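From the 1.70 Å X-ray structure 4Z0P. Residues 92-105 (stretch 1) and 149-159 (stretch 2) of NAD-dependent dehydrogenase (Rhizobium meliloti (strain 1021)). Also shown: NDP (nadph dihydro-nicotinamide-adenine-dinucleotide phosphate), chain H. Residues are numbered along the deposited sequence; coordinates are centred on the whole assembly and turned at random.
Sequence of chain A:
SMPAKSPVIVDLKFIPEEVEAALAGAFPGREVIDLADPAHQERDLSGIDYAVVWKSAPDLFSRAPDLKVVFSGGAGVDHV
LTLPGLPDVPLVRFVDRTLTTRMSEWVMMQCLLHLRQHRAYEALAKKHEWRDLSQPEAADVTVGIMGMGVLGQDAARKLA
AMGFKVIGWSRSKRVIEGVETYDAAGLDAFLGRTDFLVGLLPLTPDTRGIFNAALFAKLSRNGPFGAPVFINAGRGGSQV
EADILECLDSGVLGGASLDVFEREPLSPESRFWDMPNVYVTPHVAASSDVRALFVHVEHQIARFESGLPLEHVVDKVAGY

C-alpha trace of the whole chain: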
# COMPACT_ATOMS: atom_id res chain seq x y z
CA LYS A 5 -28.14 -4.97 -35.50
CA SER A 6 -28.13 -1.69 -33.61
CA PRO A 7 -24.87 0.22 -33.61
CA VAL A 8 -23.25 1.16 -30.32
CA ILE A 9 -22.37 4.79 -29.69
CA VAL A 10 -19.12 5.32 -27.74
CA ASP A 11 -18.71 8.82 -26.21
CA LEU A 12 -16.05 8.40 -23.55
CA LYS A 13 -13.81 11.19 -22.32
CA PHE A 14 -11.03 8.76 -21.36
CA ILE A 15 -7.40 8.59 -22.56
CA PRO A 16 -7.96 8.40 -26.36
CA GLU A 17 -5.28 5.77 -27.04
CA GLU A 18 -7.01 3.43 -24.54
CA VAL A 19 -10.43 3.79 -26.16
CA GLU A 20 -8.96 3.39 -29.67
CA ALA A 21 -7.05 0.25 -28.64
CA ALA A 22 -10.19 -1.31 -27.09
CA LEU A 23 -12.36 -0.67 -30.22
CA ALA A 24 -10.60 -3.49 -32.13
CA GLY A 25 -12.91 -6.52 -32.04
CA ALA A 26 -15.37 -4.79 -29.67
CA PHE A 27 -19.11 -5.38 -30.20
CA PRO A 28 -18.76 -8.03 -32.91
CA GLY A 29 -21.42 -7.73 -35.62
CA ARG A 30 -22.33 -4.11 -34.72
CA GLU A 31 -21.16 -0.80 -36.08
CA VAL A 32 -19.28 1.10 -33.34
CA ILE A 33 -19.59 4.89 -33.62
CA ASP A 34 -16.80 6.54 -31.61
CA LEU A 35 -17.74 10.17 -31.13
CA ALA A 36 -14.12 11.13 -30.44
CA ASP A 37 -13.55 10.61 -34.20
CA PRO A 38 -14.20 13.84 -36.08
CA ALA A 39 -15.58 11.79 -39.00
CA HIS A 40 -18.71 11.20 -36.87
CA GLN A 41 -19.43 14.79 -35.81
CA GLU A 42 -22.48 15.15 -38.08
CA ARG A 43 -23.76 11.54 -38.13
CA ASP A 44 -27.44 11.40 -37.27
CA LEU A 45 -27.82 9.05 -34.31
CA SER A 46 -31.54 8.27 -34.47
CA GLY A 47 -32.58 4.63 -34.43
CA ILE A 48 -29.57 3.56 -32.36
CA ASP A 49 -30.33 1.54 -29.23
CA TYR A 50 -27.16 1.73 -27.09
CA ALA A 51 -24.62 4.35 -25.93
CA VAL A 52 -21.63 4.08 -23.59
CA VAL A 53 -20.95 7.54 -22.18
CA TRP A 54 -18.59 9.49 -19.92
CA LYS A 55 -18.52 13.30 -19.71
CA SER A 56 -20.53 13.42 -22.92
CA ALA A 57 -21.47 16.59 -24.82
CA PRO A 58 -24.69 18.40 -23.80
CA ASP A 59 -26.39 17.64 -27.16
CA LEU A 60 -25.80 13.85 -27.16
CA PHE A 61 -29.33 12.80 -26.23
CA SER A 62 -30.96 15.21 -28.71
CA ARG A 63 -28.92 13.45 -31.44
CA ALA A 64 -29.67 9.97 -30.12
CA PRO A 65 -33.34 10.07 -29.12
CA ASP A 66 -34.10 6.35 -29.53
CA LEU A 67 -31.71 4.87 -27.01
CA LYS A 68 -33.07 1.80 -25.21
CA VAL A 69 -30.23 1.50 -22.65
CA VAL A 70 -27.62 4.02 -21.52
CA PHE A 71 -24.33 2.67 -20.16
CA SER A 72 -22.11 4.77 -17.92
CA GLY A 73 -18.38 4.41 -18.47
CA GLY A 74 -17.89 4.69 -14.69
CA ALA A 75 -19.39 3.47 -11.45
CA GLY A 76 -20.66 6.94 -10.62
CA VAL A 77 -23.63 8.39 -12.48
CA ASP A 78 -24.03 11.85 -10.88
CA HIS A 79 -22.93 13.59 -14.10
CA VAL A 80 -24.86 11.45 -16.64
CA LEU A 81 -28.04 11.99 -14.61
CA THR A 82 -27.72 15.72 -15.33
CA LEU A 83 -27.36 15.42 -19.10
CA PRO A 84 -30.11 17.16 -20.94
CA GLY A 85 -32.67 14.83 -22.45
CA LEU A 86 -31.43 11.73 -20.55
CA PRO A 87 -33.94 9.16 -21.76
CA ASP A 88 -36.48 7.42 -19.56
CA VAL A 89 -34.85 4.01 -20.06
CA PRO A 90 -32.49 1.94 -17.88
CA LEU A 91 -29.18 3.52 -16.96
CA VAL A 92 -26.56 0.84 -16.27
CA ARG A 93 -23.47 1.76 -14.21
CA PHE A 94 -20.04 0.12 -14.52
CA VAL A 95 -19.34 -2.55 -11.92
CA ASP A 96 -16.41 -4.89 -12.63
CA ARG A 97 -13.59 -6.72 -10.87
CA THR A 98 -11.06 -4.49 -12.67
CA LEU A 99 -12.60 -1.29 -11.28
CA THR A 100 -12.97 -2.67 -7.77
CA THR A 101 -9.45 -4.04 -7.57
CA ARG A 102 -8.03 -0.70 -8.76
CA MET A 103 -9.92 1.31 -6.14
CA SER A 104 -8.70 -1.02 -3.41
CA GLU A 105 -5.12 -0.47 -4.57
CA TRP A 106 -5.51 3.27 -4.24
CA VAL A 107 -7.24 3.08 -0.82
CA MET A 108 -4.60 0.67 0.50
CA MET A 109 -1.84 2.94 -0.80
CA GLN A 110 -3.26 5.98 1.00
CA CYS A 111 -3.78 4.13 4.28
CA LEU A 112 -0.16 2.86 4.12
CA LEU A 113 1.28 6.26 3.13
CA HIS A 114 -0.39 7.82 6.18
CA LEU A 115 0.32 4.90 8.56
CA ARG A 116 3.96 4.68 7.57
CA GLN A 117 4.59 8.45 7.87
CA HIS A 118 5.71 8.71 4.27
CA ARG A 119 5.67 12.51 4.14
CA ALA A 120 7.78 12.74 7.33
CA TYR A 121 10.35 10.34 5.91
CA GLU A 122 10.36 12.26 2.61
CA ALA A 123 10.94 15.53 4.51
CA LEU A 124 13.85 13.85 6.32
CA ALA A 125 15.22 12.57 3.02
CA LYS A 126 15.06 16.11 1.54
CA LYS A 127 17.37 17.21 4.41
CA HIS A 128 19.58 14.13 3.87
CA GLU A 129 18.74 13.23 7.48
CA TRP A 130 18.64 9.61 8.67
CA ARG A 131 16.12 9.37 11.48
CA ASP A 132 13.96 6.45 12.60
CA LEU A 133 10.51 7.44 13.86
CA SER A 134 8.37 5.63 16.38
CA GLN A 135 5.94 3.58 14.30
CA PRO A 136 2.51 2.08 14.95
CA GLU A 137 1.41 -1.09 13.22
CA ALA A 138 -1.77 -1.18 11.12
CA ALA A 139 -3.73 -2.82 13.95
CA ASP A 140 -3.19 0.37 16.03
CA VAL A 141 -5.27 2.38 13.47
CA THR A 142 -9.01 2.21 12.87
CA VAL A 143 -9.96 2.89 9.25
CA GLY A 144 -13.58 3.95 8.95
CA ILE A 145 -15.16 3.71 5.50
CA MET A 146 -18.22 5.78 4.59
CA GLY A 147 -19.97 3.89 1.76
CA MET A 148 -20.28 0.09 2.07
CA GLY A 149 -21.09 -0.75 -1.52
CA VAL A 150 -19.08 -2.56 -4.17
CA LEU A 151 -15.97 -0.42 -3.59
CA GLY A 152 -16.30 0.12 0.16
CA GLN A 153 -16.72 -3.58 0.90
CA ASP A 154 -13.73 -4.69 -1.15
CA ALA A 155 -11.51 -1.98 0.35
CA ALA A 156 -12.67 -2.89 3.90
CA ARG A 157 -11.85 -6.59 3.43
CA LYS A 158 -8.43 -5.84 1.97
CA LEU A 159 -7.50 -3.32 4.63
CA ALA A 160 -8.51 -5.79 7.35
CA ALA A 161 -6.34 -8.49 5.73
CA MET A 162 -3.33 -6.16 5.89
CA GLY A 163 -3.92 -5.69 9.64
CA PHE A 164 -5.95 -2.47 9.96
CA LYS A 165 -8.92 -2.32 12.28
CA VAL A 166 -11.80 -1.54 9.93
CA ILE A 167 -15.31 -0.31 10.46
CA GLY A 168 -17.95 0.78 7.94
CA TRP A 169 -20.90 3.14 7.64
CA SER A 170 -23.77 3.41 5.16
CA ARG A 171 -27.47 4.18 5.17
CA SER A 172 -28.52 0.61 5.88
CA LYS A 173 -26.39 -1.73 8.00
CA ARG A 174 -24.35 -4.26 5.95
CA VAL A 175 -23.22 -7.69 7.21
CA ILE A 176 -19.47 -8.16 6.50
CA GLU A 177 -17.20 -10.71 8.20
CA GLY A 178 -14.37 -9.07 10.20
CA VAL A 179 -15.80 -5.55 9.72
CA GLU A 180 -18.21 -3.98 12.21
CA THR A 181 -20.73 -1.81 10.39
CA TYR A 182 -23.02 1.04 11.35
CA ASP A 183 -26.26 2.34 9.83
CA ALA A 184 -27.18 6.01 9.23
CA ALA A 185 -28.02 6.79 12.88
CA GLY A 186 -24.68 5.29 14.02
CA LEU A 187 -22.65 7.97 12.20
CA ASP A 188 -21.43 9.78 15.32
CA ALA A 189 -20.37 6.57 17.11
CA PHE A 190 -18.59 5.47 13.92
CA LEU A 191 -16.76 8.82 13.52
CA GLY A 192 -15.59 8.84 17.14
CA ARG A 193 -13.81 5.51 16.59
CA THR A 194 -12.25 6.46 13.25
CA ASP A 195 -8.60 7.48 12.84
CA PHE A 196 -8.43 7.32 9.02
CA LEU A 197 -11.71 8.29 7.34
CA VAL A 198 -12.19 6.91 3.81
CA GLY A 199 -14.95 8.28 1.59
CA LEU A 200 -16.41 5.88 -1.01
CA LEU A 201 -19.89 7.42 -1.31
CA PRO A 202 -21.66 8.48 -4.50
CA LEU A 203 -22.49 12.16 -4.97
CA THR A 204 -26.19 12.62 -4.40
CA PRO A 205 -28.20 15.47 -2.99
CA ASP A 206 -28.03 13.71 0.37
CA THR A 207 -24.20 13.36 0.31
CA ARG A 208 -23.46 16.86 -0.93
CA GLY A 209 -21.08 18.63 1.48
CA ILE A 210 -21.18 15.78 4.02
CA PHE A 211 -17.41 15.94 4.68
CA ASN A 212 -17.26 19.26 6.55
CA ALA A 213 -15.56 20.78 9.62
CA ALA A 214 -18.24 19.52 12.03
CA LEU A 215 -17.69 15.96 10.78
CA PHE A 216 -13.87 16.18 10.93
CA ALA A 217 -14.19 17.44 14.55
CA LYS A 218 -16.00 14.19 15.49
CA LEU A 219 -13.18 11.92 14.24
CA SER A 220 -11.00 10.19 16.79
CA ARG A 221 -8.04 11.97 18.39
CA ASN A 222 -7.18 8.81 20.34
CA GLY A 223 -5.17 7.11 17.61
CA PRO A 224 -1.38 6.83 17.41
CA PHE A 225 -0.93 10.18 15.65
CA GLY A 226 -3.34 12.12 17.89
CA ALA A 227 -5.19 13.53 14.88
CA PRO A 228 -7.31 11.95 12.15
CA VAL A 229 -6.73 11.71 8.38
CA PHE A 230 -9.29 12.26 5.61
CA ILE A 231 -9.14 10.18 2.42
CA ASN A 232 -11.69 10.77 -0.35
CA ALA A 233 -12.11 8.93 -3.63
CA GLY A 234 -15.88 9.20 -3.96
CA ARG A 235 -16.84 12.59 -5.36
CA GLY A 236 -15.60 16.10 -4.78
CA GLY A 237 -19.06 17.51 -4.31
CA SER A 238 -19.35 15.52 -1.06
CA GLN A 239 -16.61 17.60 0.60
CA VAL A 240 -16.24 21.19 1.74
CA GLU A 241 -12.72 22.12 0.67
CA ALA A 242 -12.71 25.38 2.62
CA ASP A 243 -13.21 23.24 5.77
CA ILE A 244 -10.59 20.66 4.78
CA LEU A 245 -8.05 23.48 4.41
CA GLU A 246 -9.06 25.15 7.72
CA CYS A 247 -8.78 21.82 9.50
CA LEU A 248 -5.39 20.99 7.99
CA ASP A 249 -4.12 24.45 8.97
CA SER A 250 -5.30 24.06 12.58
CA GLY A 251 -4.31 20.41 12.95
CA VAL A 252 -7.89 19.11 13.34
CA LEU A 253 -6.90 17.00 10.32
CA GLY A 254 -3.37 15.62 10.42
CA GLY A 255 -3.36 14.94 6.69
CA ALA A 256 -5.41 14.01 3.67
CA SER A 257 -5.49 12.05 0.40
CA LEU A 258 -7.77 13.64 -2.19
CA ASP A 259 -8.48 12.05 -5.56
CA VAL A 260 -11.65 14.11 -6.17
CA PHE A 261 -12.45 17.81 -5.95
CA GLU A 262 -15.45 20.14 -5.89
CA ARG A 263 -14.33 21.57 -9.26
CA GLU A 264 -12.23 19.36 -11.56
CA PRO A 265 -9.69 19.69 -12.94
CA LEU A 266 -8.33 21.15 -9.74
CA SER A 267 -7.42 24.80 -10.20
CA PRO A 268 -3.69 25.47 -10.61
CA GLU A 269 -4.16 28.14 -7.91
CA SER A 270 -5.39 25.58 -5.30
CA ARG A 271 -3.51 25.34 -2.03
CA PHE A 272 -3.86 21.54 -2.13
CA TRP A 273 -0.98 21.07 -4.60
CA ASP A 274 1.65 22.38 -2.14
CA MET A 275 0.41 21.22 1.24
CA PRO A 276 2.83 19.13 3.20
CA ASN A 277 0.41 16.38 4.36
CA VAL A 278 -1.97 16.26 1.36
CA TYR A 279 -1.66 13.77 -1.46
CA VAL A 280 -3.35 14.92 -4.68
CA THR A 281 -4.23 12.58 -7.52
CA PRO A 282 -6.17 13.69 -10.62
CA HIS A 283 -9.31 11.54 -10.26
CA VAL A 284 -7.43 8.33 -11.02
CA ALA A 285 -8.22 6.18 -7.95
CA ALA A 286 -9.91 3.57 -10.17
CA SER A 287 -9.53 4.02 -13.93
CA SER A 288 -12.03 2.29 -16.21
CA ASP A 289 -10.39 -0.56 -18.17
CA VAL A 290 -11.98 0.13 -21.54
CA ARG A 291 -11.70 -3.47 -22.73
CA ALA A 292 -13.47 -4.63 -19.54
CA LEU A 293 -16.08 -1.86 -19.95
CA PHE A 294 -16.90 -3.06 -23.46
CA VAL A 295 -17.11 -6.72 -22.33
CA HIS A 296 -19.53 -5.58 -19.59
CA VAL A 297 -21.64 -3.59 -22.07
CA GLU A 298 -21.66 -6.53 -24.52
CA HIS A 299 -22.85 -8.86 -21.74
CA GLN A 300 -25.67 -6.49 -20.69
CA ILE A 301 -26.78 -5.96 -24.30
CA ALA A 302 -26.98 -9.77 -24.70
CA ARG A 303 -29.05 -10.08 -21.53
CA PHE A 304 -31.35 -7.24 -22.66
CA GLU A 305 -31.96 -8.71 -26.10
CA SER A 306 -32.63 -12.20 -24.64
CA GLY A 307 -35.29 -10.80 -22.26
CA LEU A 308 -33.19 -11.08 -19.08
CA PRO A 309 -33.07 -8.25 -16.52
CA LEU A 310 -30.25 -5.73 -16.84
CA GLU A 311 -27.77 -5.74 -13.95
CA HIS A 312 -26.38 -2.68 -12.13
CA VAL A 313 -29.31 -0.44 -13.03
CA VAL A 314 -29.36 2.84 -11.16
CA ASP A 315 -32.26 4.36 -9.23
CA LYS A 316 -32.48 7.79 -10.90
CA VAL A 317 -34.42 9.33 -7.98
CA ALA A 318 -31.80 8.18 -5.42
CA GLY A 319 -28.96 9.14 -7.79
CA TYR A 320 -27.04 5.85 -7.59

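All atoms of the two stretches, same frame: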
# COMPACT_ATOMS: atom_id res chain seq x y z
N VAL A 92 -27.37 1.92 -16.83
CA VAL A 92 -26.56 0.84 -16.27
C VAL A 92 -25.20 1.41 -15.89
O VAL A 92 -24.52 1.97 -16.76
CB VAL A 92 -26.36 -0.29 -17.30
CG1 VAL A 92 -25.39 -1.35 -16.78
CG2 VAL A 92 -27.69 -0.94 -17.65
N ARG A 93 -24.80 1.26 -14.63
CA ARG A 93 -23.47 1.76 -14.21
C ARG A 93 -22.41 0.68 -14.40
O ARG A 93 -22.72 -0.49 -14.55
CB ARG A 93 -23.52 2.26 -12.75
CG ARG A 93 -23.54 1.15 -11.70
CD ARG A 93 -24.03 1.66 -10.35
NE ARG A 93 -23.75 0.71 -9.30
CZ ARG A 93 -22.62 0.68 -8.59
NH1 ARG A 93 -21.64 1.55 -8.80
NH2 ARG A 93 -22.48 -0.24 -7.66
N PHE A 94 -21.14 1.08 -14.38
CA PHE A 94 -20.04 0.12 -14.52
C PHE A 94 -19.65 -0.47 -13.17
O PHE A 94 -19.34 0.25 -12.23
CB PHE A 94 -18.83 0.83 -15.14
CG PHE A 94 -17.67 -0.06 -15.54
CD1 PHE A 94 -17.85 -1.33 -16.08
CD2 PHE A 94 -16.37 0.41 -15.39
CE1 PHE A 94 -16.77 -2.12 -16.44
CE2 PHE A 94 -15.28 -0.38 -15.77
CZ PHE A 94 -15.49 -1.64 -16.28
N VAL A 95 -19.76 -1.79 -13.08
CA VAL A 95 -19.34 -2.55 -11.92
C VAL A 95 -18.52 -3.69 -12.50
O VAL A 95 -19.01 -4.40 -13.37
CB VAL A 95 -20.55 -3.11 -11.16
CG1 VAL A 95 -20.11 -4.03 -10.02
CG2 VAL A 95 -21.38 -1.97 -10.57
N ASP A 96 -17.28 -3.88 -12.04
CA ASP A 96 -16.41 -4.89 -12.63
C ASP A 96 -15.25 -5.13 -11.70
O ASP A 96 -14.79 -4.20 -11.03
CB ASP A 96 -15.85 -4.38 -13.97
CG ASP A 96 -15.17 -5.47 -14.78
OD1 ASP A 96 -15.91 -6.25 -15.40
OD2 ASP A 96 -13.91 -5.56 -14.78
N ARG A 97 -14.75 -6.37 -11.69
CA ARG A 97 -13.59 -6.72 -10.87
C ARG A 97 -12.41 -5.80 -11.12
O ARG A 97 -11.68 -5.49 -10.19
CB ARG A 97 -13.16 -8.18 -11.17
CG ARG A 97 -11.87 -8.61 -10.49
N THR A 98 -12.21 -5.37 -12.36
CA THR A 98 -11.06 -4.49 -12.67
C THR A 98 -11.19 -3.13 -11.97
O THR A 98 -10.20 -2.60 -11.42
CB THR A 98 -10.89 -4.22 -14.19
OG1 THR A 98 -12.07 -3.58 -14.72
CG2 THR A 98 -10.58 -5.52 -14.93
N LEU A 99 -12.40 -2.59 -11.93
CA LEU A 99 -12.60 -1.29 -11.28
C LEU A 99 -12.43 -1.41 -9.77
O LEU A 99 -11.72 -0.62 -9.11
CB LEU A 99 -13.99 -0.73 -11.65
CG LEU A 99 -14.22 0.73 -11.29
CD1 LEU A 99 -13.41 1.67 -12.14
CD2 LEU A 99 -15.70 1.04 -11.51
N THR A 100 -13.04 -2.44 -9.20
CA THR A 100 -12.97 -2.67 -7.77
C THR A 100 -11.56 -2.88 -7.29
O THR A 100 -11.15 -2.31 -6.26
CB THR A 100 -13.84 -3.88 -7.41
OG1 THR A 100 -15.16 -3.67 -7.91
CG2 THR A 100 -13.91 -4.08 -5.92
N THR A 101 -10.81 -3.71 -8.01
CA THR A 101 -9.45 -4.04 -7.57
C THR A 101 -8.55 -2.80 -7.62
O THR A 101 -7.69 -2.61 -6.75
CB THR A 101 -8.88 -5.26 -8.31
OG1 THR A 101 -7.87 -5.87 -7.50
CG2 THR A 101 -8.33 -4.95 -9.69
N ARG A 102 -8.79 -1.95 -8.61
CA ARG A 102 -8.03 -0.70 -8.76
C ARG A 102 -8.31 0.28 -7.63
O ARG A 102 -7.38 0.90 -7.07
CB ARG A 102 -8.32 -0.09 -10.13
CG ARG A 102 -7.69 -0.81 -11.30
CD ARG A 102 -8.30 -0.37 -12.62
NE ARG A 102 -7.64 -0.99 -13.77
CZ ARG A 102 -6.58 -0.48 -14.41
NH1 ARG A 102 -6.08 0.69 -14.07
NH2 ARG A 102 -6.05 -1.15 -15.44
N MET A 103 -9.59 0.43 -7.26
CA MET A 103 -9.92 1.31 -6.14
C MET A 103 -9.24 0.82 -4.86
O MET A 103 -8.67 1.63 -4.11
CB MET A 103 -11.42 1.42 -5.92
CG MET A 103 -11.81 2.33 -4.77
SD MET A 103 -11.20 4.03 -4.94
CE MET A 103 -12.45 4.74 -6.01
N SER A 104 -9.29 -0.49 -4.61
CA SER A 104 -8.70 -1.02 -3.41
C SER A 104 -7.20 -0.80 -3.36
O SER A 104 -6.66 -0.56 -2.28
CB SER A 104 -9.07 -2.47 -3.23
OG SER A 104 -10.47 -2.55 -2.92
N GLU A 105 -6.53 -0.85 -4.51
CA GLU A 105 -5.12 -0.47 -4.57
C GLU A 105 -4.90 0.94 -4.08
O GLU A 105 -4.01 1.21 -3.29
CB GLU A 105 -4.58 -0.52 -5.99
CG GLU A 105 -4.50 -1.90 -6.63
CD GLU A 105 -4.28 -1.83 -8.14
OE1 GLU A 105 -4.08 -0.72 -8.67
OE2 GLU A 105 -4.36 -2.89 -8.80
N GLY A 149 -20.60 -0.15 -0.31
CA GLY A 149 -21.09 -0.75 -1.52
C GLY A 149 -20.03 -1.63 -2.15
O GLY A 149 -19.18 -2.21 -1.45
N VAL A 150 -20.04 -1.71 -3.47
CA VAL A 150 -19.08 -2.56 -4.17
C VAL A 150 -17.65 -2.17 -3.78
O VAL A 150 -16.83 -3.03 -3.40
CB VAL A 150 -19.27 -2.47 -5.70
CG1 VAL A 150 -18.18 -3.22 -6.45
CG2 VAL A 150 -20.62 -3.07 -6.09
N LEU A 151 -17.35 -0.87 -3.83
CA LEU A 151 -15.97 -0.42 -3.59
C LEU A 151 -15.63 -0.42 -2.11
O LEU A 151 -14.57 -0.93 -1.71
CB LEU A 151 -15.76 0.96 -4.23
CG LEU A 151 -15.97 1.01 -5.74
CD1 LEU A 151 -15.70 2.40 -6.32
CD2 LEU A 151 -15.18 -0.05 -6.50
N GLY A 152 -16.53 0.10 -1.28
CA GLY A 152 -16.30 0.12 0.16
C GLY A 152 -16.09 -1.25 0.77
O GLY A 152 -15.19 -1.45 1.60
N GLN A 153 -16.88 -2.22 0.34
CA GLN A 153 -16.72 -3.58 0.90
C GLN A 153 -15.38 -4.22 0.54
O GLN A 153 -14.73 -4.84 1.38
CB GLN A 153 -17.86 -4.49 0.52
CG GLN A 153 -19.17 -4.03 1.13
CD GLN A 153 -20.30 -4.97 0.81
OE1 GLN A 153 -20.10 -6.17 0.76
NE2 GLN A 153 -21.49 -4.43 0.59
N ASP A 154 -14.98 -4.10 -0.72
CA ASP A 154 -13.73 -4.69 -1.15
C ASP A 154 -12.56 -4.03 -0.44
O ASP A 154 -11.65 -4.73 0.02
CB ASP A 154 -13.55 -4.60 -2.67
CG ASP A 154 -12.42 -5.46 -3.17
OD1 ASP A 154 -12.60 -6.68 -3.09
OD2 ASP A 154 -11.36 -4.96 -3.63
N ALA A 155 -12.57 -2.69 -0.34
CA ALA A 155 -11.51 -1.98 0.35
C ALA A 155 -11.47 -2.39 1.83
O ALA A 155 -10.38 -2.63 2.38
CB ALA A 155 -11.67 -0.48 0.21
N ALA A 156 -12.63 -2.49 2.47
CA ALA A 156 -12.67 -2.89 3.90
C ALA A 156 -12.02 -4.25 4.11
O ALA A 156 -11.22 -4.43 5.04
CB ALA A 156 -14.11 -2.93 4.40
N ARG A 157 -12.37 -5.23 3.27
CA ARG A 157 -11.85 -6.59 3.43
C ARG A 157 -10.34 -6.60 3.25
O ARG A 157 -9.60 -7.24 4.02
CB ARG A 157 -12.50 -7.56 2.46
CG ARG A 157 -13.98 -7.86 2.71
CD ARG A 157 -14.51 -8.90 1.71
NE ARG A 157 -14.41 -8.49 0.28
CZ ARG A 157 -15.39 -7.99 -0.48
NH1 ARG A 157 -16.61 -7.81 0.00
NH2 ARG A 157 -15.17 -7.66 -1.76
N LYS A 158 -9.87 -5.89 2.22
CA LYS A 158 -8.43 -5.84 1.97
C LYS A 158 -7.64 -5.13 3.05
O LYS A 158 -6.57 -5.59 3.43
CB LYS A 158 -8.15 -5.30 0.57
CG LYS A 158 -8.48 -6.35 -0.48
CD LYS A 158 -8.58 -5.82 -1.87
CE LYS A 158 -8.72 -6.91 -2.91
NZ LYS A 158 -8.98 -6.38 -4.25
N LEU A 159 -8.15 -4.01 3.53
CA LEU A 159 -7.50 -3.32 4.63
C LEU A 159 -7.42 -4.20 5.87
O LEU A 159 -6.36 -4.26 6.52
CB LEU A 159 -8.22 -2.02 4.95
CG LEU A 159 -8.08 -0.93 3.93
CD1 LEU A 159 -9.18 0.11 4.14
CD2 LEU A 159 -6.70 -0.28 3.97
PA NDP H . -22.38 1.44 -4.56
O1A NDP H . -23.73 1.93 -5.07
O2A NDP H . -22.09 -0.02 -4.66
O5B NDP H . -22.30 1.87 -3.03
C5B NDP H . -22.72 3.13 -2.54
C4B NDP H . -22.73 3.06 -1.04
O4B NDP H . -22.98 4.38 -0.56
C3B NDP H . -23.82 2.17 -0.45
O3B NDP H . -23.29 1.53 0.70
C2B NDP H . -24.90 3.15 -0.07
O2B NDP H . -25.73 2.75 1.00
C1B NDP H . -24.04 4.31 0.37
N9A NDP H . -24.84 5.55 0.39
C8A NDP H . -25.38 6.24 -0.64
N7A NDP H . -26.03 7.32 -0.26
C5A NDP H . -25.91 7.32 1.10
C6A NDP H . -26.39 8.17 2.11
N6A NDP H . -27.12 9.28 1.84
N1A NDP H . -26.09 7.89 3.41
C2A NDP H . -25.36 6.79 3.67
N3A NDP H . -24.86 5.90 2.80
C4A NDP H . -25.16 6.24 1.52
O3 NDP H . -21.31 2.37 -5.32
PN NDP H . -19.77 1.90 -5.58
O1N NDP H . -19.18 1.37 -4.31
O2N NDP H . -19.68 1.09 -6.82
O5D NDP H . -19.17 3.32 -5.97
C5D NDP H . -19.17 4.36 -5.00
C4D NDP H . -18.77 5.68 -5.64
O4D NDP H . -17.36 5.72 -5.88
C3D NDP H . -19.35 5.98 -7.02
O3D NDP H . -20.70 6.46 -6.91
C2D NDP H . -18.42 7.02 -7.62
O2D NDP H . -18.88 8.35 -7.30
C1D NDP H . -17.11 6.73 -6.84
N1N NDP H . -16.01 6.31 -7.71
C2N NDP H . -14.86 7.08 -7.83
C3N NDP H . -13.82 6.69 -8.62
C7N NDP H . -12.51 7.41 -8.66
O7N NDP H . -11.73 7.16 -9.60
N7N NDP H . -12.21 8.30 -7.73
C4N NDP H . -13.94 5.45 -9.42
C5N NDP H . -15.21 4.70 -9.24
C6N NDP H . -16.16 5.11 -8.42
P2B NDP H . -26.86 1.62 0.79
O1X NDP H . -26.07 0.34 0.67
O2X NDP H . -27.64 1.72 2.09
O3X NDP H . -27.63 1.98 -0.43
O HOH W 1 -6.75 -4.61 -4.87
O HOH W 2 -8.08 -8.41 -6.25
O HOH W 3 -12.42 -0.60 -3.41

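Two helices can pack closely when small residues line the crossing and longer side chains are committed to well-defined partners, and the pairing of helices 97-105 and 150-159 in this dehydrogenase illustrates the principle. Their axes approach to 8.9 Å at an angle of 51°, and the two stretches together bury 502 Å². The backbones come nearest at Ser104 and Ala155, whose CA atoms lie 4.8 Å apart; a hydroxymethyl facing a methyl fills little space and permits this approach.

Ser104 also supplies a direct hydrogen bond across the contact. Its CA-to-CB bond points toward the other helix, and with chi1 at m (-69°) OG donates to OD2 of Asp154 at 2.7 Å. A water donates both to Ser104 OG and to Leu151 O, 2.8 Å from each, tying the same hydroxyl to the facing backbone.

Asp154 is the organiser. Its t rotamer carries the carboxylate to where residues one turn farther along its own helix can reach it: Arg157 NH2 lies 3.1 Å from OD1 and Lys158 NZ 2.8 Å from OD2, both salt bridges. OD2 is thus shared between Lys158 and Ser104. The lysine, m at chi1 and t at its remaining three torsions, runs extended so that its aliphatic part passes over Ser104, with CD 3.6 Å from Ser104 CB, while its ammonium reaches the polar margin. There two waters each join Lys158 NZ to Thr101 OG1; NZ donates to them at 2.9 and 3.0 Å, and their distances to OG1 are 3.1 and 2.8 Å.

Thr100 suits a tight place because it is compact and branched. At chi1 m, its CG2 packs 3.3 Å from Asp154 CB and its OG1 lies 3.4 Å from Val150 CG1. Leu151 starts sideways, but its m,t conformation brings its end nearer: CD2 lies 3.7 Å from Thr100 CA, and CD1 meets Met103 CE at 4.0 Å. Met103 bends through t,p,p, and the same CE lies 3.5 Å from C3N of the NADPH nicotinamide.

At the N-terminal end the cofactor joins the two stretches. Val150 N and Leu151 N, in the first turn of their helix, donate to NDP O2A and O1N, each at 2.9 Å. Arg93 contributes from the other stretch: NH1 and NH2 donate to O2N at 2.8 and 3.2 Å, and NH2 rests 3.7 Å from Val150 CG2. Gly149, the N-cap residue, leaves room for the pyrophosphate, since an ideal CB would lie 1.8 Å from NDP O5B.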